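Local coordinates for cytochrome P450 (Picrophilus torridus, PDB 2RFB), which binds heme b through an axial thiolate and probably acts as a monooxygenase, inserting one atom of molecular oxygen into a substrate, at residues L226-R238 against L328-L340. Numbering follows the deposited sequence.
Sequences LRYYSPIQFLPHR and LLDNKMVLGYDKL. With HEM (protoporphyrin IX containing Fe), chain G.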
loop_
_atom_site.group_PDB
_atom_site.type_symbol
_atom_site.label_atom_id
_atom_site.label_comp_id
_atom_site.label_asym_id
_atom_site.label_seq_id
_atom_site.Cartn_x
_atom_site.Cartn_y
_atom_site.Cartn_z
ATOM N N LEU A 226 -8.568 7.960 -0.432
ATOM C CA LEU A 226 -7.602 7.300 -1.342
ATOM C C LEU A 226 -7.409 8.193 -2.537
ATOM O O LEU A 226 -6.288 8.453 -3.002
ATOM C CB LEU A 226 -8.113 5.898 -1.802
ATOM C CG LEU A 226 -7.868 4.866 -0.683
ATOM C CD1 LEU A 226 -8.766 3.678 -0.764
ATOM C CD2 LEU A 226 -6.405 4.413 -0.544
ATOM N N ARG A 227 -8.528 8.696 -3.003
ATOM C CA ARG A 227 -8.509 9.624 -4.101
ATOM C C ARG A 227 -7.821 10.952 -3.729
ATOM O O ARG A 227 -7.043 11.532 -4.529
ATOM C CB ARG A 227 -9.942 9.920 -4.474
ATOM C CG ARG A 227 -10.040 10.601 -5.791
ATOM C CD ARG A 227 -11.400 11.383 -5.858
ATOM N NE ARG A 227 -10.937 12.638 -6.318
ATOM C CZ ARG A 227 -10.963 13.794 -5.700
ATOM N NH1 ARG A 227 -11.607 13.988 -4.572
ATOM N NH2 ARG A 227 -10.365 14.792 -6.335
ATOM N N TYR A 228 -8.127 11.441 -2.535
ATOM C CA TYR A 228 -7.878 12.829 -2.274
ATOM C C TYR A 228 -6.493 13.065 -1.659
ATOM O O TYR A 228 -5.826 14.040 -2.024
ATOM C CB TYR A 228 -9.007 13.349 -1.438
ATOM C CG TYR A 228 -9.023 14.787 -1.036
ATOM C CD1 TYR A 228 -9.637 15.733 -1.826
ATOM C CD2 TYR A 228 -8.555 15.183 0.228
ATOM C CE1 TYR A 228 -9.681 17.057 -1.464
ATOM C CE2 TYR A 228 -8.636 16.510 0.646
ATOM C CZ TYR A 228 -9.204 17.451 -0.212
ATOM O OH TYR A 228 -9.352 18.776 0.190
ATOM N N TYR A 229 -6.067 12.167 -0.763
ATOM C CA TYR A 229 -4.715 12.171 -0.166
ATOM C C TYR A 229 -4.060 10.774 -0.395
ATOM O O TYR A 229 -3.953 9.939 0.527
ATOM C CB TYR A 229 -4.839 12.491 1.313
ATOM C CG TYR A 229 -5.132 13.940 1.618
ATOM C CD1 TYR A 229 -5.947 14.272 2.679
ATOM C CD2 TYR A 229 -4.573 14.995 0.863
ATOM C CE1 TYR A 229 -6.232 15.619 3.013
ATOM C CE2 TYR A 229 -4.849 16.352 1.183
ATOM C CZ TYR A 229 -5.681 16.643 2.289
ATOM O OH TYR A 229 -6.020 17.945 2.690
ATOM N N SER A 230 -3.671 10.513 -1.654
ATOM C CA SER A 230 -3.253 9.184 -2.077
ATOM C C SER A 230 -1.960 8.809 -1.374
ATOM O O SER A 230 -0.974 9.516 -1.476
ATOM C CB SER A 230 -3.049 9.133 -3.586
ATOM O OG SER A 230 -4.223 9.540 -4.253
ATOM N N PRO A 231 -1.961 7.685 -0.640
ATOM C CA PRO A 231 -0.726 7.308 0.103
ATOM C C PRO A 231 0.499 7.230 -0.813
ATOM O O PRO A 231 1.622 7.694 -0.449
ATOM C CB PRO A 231 -1.097 5.966 0.727
ATOM C CG PRO A 231 -2.585 6.084 0.917
ATOM C CD PRO A 231 -3.072 6.765 -0.374
ATOM N N ILE A 232 0.284 6.715 -2.002
ATOM C CA ILE A 232 1.340 6.671 -3.021
ATOM C C ILE A 232 1.098 7.717 -4.100
ATOM O O ILE A 232 0.075 7.678 -4.794
ATOM C CB ILE A 232 1.451 5.248 -3.657
ATOM C CG1 ILE A 232 1.834 4.253 -2.514
ATOM C CG2 ILE A 232 2.497 5.244 -4.828
ATOM C CD1 ILE A 232 2.129 2.865 -3.002
ATOM N N GLN A 233 2.043 8.643 -4.240
ATOM C CA GLN A 233 1.864 9.780 -5.132
ATOM C C GLN A 233 2.259 9.528 -6.562
ATOM O O GLN A 233 1.662 10.111 -7.492
ATOM C CB GLN A 233 2.586 11.011 -4.566
ATOM C CG GLN A 233 1.960 11.552 -3.267
ATOM C CD GLN A 233 0.621 12.232 -3.538
ATOM O OE1 GLN A 233 0.570 13.289 -4.189
ATOM N NE2 GLN A 233 -0.467 11.617 -3.069
ATOM N N PHE A 234 3.301 8.706 -6.757
ATOM C CA PHE A 234 3.716 8.289 -8.103
ATOM C C PHE A 234 4.363 6.915 -8.108
ATOM O O PHE A 234 4.773 6.414 -7.068
ATOM C CB PHE A 234 4.587 9.337 -8.787
ATOM C CG PHE A 234 5.929 9.586 -8.131
ATOM C CD1 PHE A 234 7.054 8.860 -8.503
ATOM C CD2 PHE A 234 6.078 10.592 -7.162
ATOM C CE1 PHE A 234 8.336 9.125 -7.938
ATOM C CE2 PHE A 234 7.317 10.848 -6.609
ATOM C CZ PHE A 234 8.466 10.084 -6.990
ATOM N N LEU A 235 4.384 6.273 -9.285
ATOM C CA LEU A 235 5.039 4.986 -9.498
ATOM C C LEU A 235 6.146 5.290 -10.489
ATOM O O LEU A 235 5.835 5.592 -11.631
ATOM C CB LEU A 235 4.085 4.026 -10.159
ATOM C CG LEU A 235 2.887 3.779 -9.295
ATOM C CD1 LEU A 235 1.894 2.919 -10.086
ATOM C CD2 LEU A 235 3.315 3.071 -7.940
ATOM N N PRO A 236 7.413 5.214 -10.069
ATOM C CA PRO A 236 8.514 5.564 -10.990
ATOM C C PRO A 236 8.953 4.481 -11.971
ATOM O O PRO A 236 9.687 4.778 -12.925
ATOM C CB PRO A 236 9.690 5.910 -10.037
ATOM C CG PRO A 236 9.431 5.135 -8.772
ATOM C CD PRO A 236 7.905 4.839 -8.722
ATOM N N HIS A 237 8.540 3.236 -11.766
ATOM C CA HIS A 237 9.179 2.166 -12.546
ATOM C C HIS A 237 8.293 1.603 -13.650
ATOM O O HIS A 237 7.592 0.613 -13.421
ATOM C CB HIS A 237 9.698 1.066 -11.595
ATOM C CG HIS A 237 10.797 1.542 -10.683
ATOM N ND1 HIS A 237 11.901 2.243 -11.146
ATOM C CD2 HIS A 237 10.941 1.467 -9.335
ATOM C CE1 HIS A 237 12.680 2.563 -10.126
ATOM N NE2 HIS A 237 12.131 2.092 -9.020
ATOM N N ARG A 238 8.234 2.285 -14.796
ATOM C CA ARG A 238 7.668 1.715 -16.029
ATOM C C ARG A 238 8.651 2.046 -17.102
ATOM O O ARG A 238 9.280 3.091 -17.057
ATOM C CB ARG A 238 6.314 2.290 -16.438
ATOM C CG ARG A 238 5.093 1.959 -15.522
ATOM C CD ARG A 238 4.987 0.507 -15.255
ATOM N NE ARG A 238 3.666 0.004 -14.899
ATOM C CZ ARG A 238 3.203 -0.161 -13.656
ATOM N NH1 ARG A 238 3.888 0.259 -12.569
ATOM N NH2 ARG A 238 2.019 -0.704 -13.487
ATOM N N LEU A 328 4.454 16.214 8.380
ATOM C CA LEU A 328 4.289 15.376 7.249
ATOM C C LEU A 328 5.588 14.713 6.957
ATOM O O LEU A 328 6.613 15.249 7.244
ATOM C CB LEU A 328 3.825 16.220 6.058
ATOM C CG LEU A 328 2.365 16.696 6.140
ATOM C CD1 LEU A 328 2.098 17.501 4.869
ATOM C CD2 LEU A 328 1.303 15.533 6.328
ATOM N N LEU A 329 5.535 13.525 6.397
ATOM C CA LEU A 329 6.705 12.866 5.868
ATOM C C LEU A 329 7.365 13.760 4.807
ATOM O O LEU A 329 6.684 14.546 4.122
ATOM C CB LEU A 329 6.294 11.530 5.252
ATOM C CG LEU A 329 5.948 10.414 6.243
ATOM C CD1 LEU A 329 5.147 9.331 5.520
ATOM C CD2 LEU A 329 7.253 9.816 6.991
ATOM N N ASP A 330 8.678 13.622 4.672
ATOM C CA ASP A 330 9.442 14.372 3.677
ATOM C C ASP A 330 9.479 13.778 2.249
ATOM O O ASP A 330 9.697 14.527 1.284
ATOM C CB ASP A 330 10.854 14.663 4.211
ATOM C CG ASP A 330 11.208 13.807 5.470
ATOM O OD1 ASP A 330 10.433 12.839 5.841
ATOM O OD2 ASP A 330 12.269 14.118 6.090
ATOM N N ASN A 331 9.257 12.473 2.093
ATOM C CA ASN A 331 9.448 11.814 0.809
ATOM C C ASN A 331 8.345 12.188 -0.229
ATOM O O ASN A 331 7.150 12.044 0.046
ATOM C CB ASN A 331 9.535 10.307 1.061
ATOM C CG ASN A 331 9.714 9.469 -0.237
ATOM O OD1 ASN A 331 9.744 8.235 -0.176
ATOM N ND2 ASN A 331 9.820 10.126 -1.393
ATOM N N LYS A 332 8.721 12.644 -1.423
ATOM C CA LYS A 332 7.695 13.101 -2.371
ATOM C C LYS A 332 6.881 11.979 -3.021
ATOM O O LYS A 332 5.784 12.178 -3.513
ATOM C CB LYS A 332 8.264 14.070 -3.391
ATOM C CG LYS A 332 9.239 13.445 -4.392
ATOM C CD LYS A 332 10.138 14.537 -5.097
ATOM C CE LYS A 332 10.433 14.144 -6.607
ATOM N NZ LYS A 332 9.207 14.114 -7.564
ATOM N N MET A 333 7.401 10.775 -2.960
ATOM C CA MET A 333 6.733 9.644 -3.544
ATOM C C MET A 333 5.489 9.177 -2.742
ATOM O O MET A 333 4.649 8.476 -3.282
ATOM C CB MET A 333 7.721 8.509 -3.688
ATOM C CG MET A 333 7.106 7.271 -4.323
ATOM S SD MET A 333 8.426 6.068 -4.783
ATOM C CE MET A 333 7.302 4.606 -4.899
ATOM N N VAL A 334 5.368 9.562 -1.478
ATOM C CA VAL A 334 4.256 9.048 -0.641
ATOM C C VAL A 334 3.649 10.242 0.090
ATOM O O VAL A 334 4.221 11.335 0.056
ATOM C CB VAL A 334 4.723 7.978 0.380
ATOM C CG1 VAL A 334 5.476 6.838 -0.314
ATOM C CG2 VAL A 334 5.579 8.619 1.483
ATOM N N LEU A 335 2.517 10.055 0.747
ATOM C CA LEU A 335 1.917 11.154 1.449
ATOM C C LEU A 335 1.345 10.699 2.790
ATOM O O LEU A 335 0.429 9.850 2.852
ATOM C CB LEU A 335 0.846 11.809 0.568
ATOM C CG LEU A 335 -0.037 12.904 1.206
ATOM C CD1 LEU A 335 0.789 14.112 1.689
ATOM C CD2 LEU A 335 -1.159 13.360 0.278
ATOM N N GLY A 336 1.861 11.255 3.880
ATOM C CA GLY A 336 1.461 10.802 5.188
ATOM C C GLY A 336 2.224 11.532 6.248
ATOM O O GLY A 336 3.091 12.394 5.949
ATOM N N TYR A 337 1.925 11.198 7.494
ATOM C CA TYR A 337 2.534 11.894 8.617
ATOM C C TYR A 337 3.756 11.135 9.089
ATOM O O TYR A 337 3.813 9.912 9.023
ATOM C CB TYR A 337 1.534 12.010 9.780
ATOM C CG TYR A 337 0.495 13.033 9.493
ATOM C CD1 TYR A 337 -0.570 12.740 8.625
ATOM C CD2 TYR A 337 0.609 14.327 10.013
ATOM C CE1 TYR A 337 -1.517 13.691 8.318
ATOM C CE2 TYR A 337 -0.353 15.281 9.730
ATOM C CZ TYR A 337 -1.418 14.943 8.877
ATOM O OH TYR A 337 -2.354 15.889 8.539
ATOM N N ASP A 338 4.741 11.872 9.552
ATOM C CA ASP A 338 5.878 11.265 10.146
ATOM C C ASP A 338 5.456 10.923 11.568
ATOM O O ASP A 338 5.639 9.785 12.006
ATOM C CB ASP A 338 7.040 12.237 10.122
ATOM C CG ASP A 338 8.256 11.730 10.895
ATOM O OD1 ASP A 338 8.472 10.516 10.987
ATOM O OD2 ASP A 338 9.017 12.567 11.369
ATOM N N LYS A 339 4.873 11.915 12.253
ATOM C CA LYS A 339 4.309 11.787 13.567
ATOM C C LYS A 339 3.008 12.573 13.583
ATOM O O LYS A 339 2.889 13.635 12.919
ATOM C CB LYS A 339 5.240 12.431 14.597
ATOM C CG LYS A 339 6.487 11.689 14.934
ATOM C CD LYS A 339 7.367 12.623 15.693
ATOM C CE LYS A 339 8.818 12.211 15.648
ATOM N NZ LYS A 339 9.057 11.096 16.604
ATOM N N LEU A 340 2.041 12.094 14.367
ATOM C CA LEU A 340 0.734 12.732 14.425
ATOM C C LEU A 340 0.241 12.806 15.865
ATOM O O LEU A 340 0.045 11.779 16.526
ATOM C CB LEU A 340 -0.266 11.996 13.556
ATOM C CG LEU A 340 -1.590 12.700 13.179
ATOM C CD1 LEU A 340 -2.327 11.965 12.050
ATOM C CD2 LEU A 340 -2.533 12.777 14.386
HETATM C CHA HEM G . 0.575 -3.120 -5.694
HETATM C CHB HEM G . -0.985 1.108 -3.698
HETATM C CHC HEM G . -1.960 -1.445 0.434
HETATM C CHD HEM G . 0.231 -5.459 -1.273
HETATM C C1A HEM G . 0.198 -1.779 -5.508
HETATM C C2A HEM G . 0.214 -0.755 -6.526
HETATM C C3A HEM G . -0.226 0.405 -5.940
HETATM C C4A HEM G . -0.532 0.095 -4.590
HETATM C CMA HEM G . -0.436 1.903 -6.497
HETATM C CAA HEM G . 0.660 -0.987 -8.012
HETATM C CBA HEM G . 2.175 -0.730 -8.223
HETATM C CGA HEM G . 2.380 -0.877 -9.706
HETATM O O1A HEM G . 1.373 -0.903 -10.505
HETATM O O2A HEM G . 3.562 -0.963 -10.093
HETATM C C1B HEM G . -1.417 0.779 -2.398
HETATM C C2B HEM G . -2.148 1.620 -1.481
HETATM C C3B HEM G . -2.363 0.837 -0.373
HETATM C C4B HEM G . -1.803 -0.444 -0.583
HETATM C CMB HEM G . -2.544 3.123 -1.834
HETATM C CAB HEM G . -3.041 0.973 1.078
HETATM C CBB HEM G . -4.022 1.954 1.411
HETATM C C1C HEM G . -1.561 -2.827 0.401
HETATM C C2C HEM G . -1.712 -3.957 1.346
HETATM C C3C HEM G . -1.070 -5.025 0.811
HETATM C C4C HEM G . -0.493 -4.630 -0.412
HETATM C CMC HEM G . -2.444 -4.070 2.760
HETATM C CAC HEM G . -0.976 -6.489 1.399
HETATM C CBC HEM G . 0.201 -7.119 1.575
HETATM C C1D HEM G . 0.516 -5.178 -2.650
HETATM C C2D HEM G . 1.146 -6.083 -3.583
HETATM C C3D HEM G . 1.249 -5.306 -4.908
HETATM C C4D HEM G . 0.652 -4.056 -4.655
HETATM C CMD HEM G . 1.683 -7.529 -3.333
HETATM C CAD HEM G . 1.827 -5.680 -6.314
HETATM C CBD HEM G . 0.728 -6.449 -7.080
HETATM C CGD HEM G . 1.223 -6.857 -8.430
HETATM O O1D HEM G . 2.281 -6.302 -8.870
HETATM O O2D HEM G . 0.575 -7.738 -9.072
HETATM N NA HEM G . -0.287 -1.228 -4.317
HETATM N NB HEM G . -1.241 -0.514 -1.820
HETATM N NC HEM G . -0.809 -3.324 -0.665
HETATM N ND HEM G . 0.235 -3.967 -3.327
HETATM FE FE HEM G . -0.689 -2.388 -2.593
#
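The Met-333 side chain crosses the Phe-234 ring at about a right angle and reaches Pro-236 with its tip. Its CB lies 3.7 Å from CZ of Phe-234. CG stands over the middle of one ring face. With CG anti to the backbone N (chi1 -179°) and the chain extended beyond it, SD follows as an oblique Met-aromatic contact, 4.8 Å from the ring centroid. CE ends 3.9 Å from CD of Pro-236. Lys-332 CG meets the same ring at its edge.

Beside this, a single beta bridge pairs Ile-232 with Val-334. Gln-233 N donates to Met-333 O (2.8 Å), and Leu-335 N donates to Pro-231 O (2.8 Å). The Gln-233 side chain bends back, and NE2 donates a hydrogen bond to Ser-230 O at 2.7 Å, on a lone pair. It also lies against Leu-335, whose CD2 touches Tyr-229. An alanine here removes the amide, which is likely to leave Ser-230 O without this hydrogen bond and to open a gap beside Leu-335.

Ile-232 CD1 packs on the porphyrin, and Arg-238 donates hydrogen bonds from NH1 to O2A and from NH2 to O1A of one heme propionate. The loop 328-340 packs against the chain that leads from helix 218-228 past the heme to strand 239-240. Ile-232 touches Thr-192 of helix 175-206, and Phe-234 touches Ile-258 of strand 256-259.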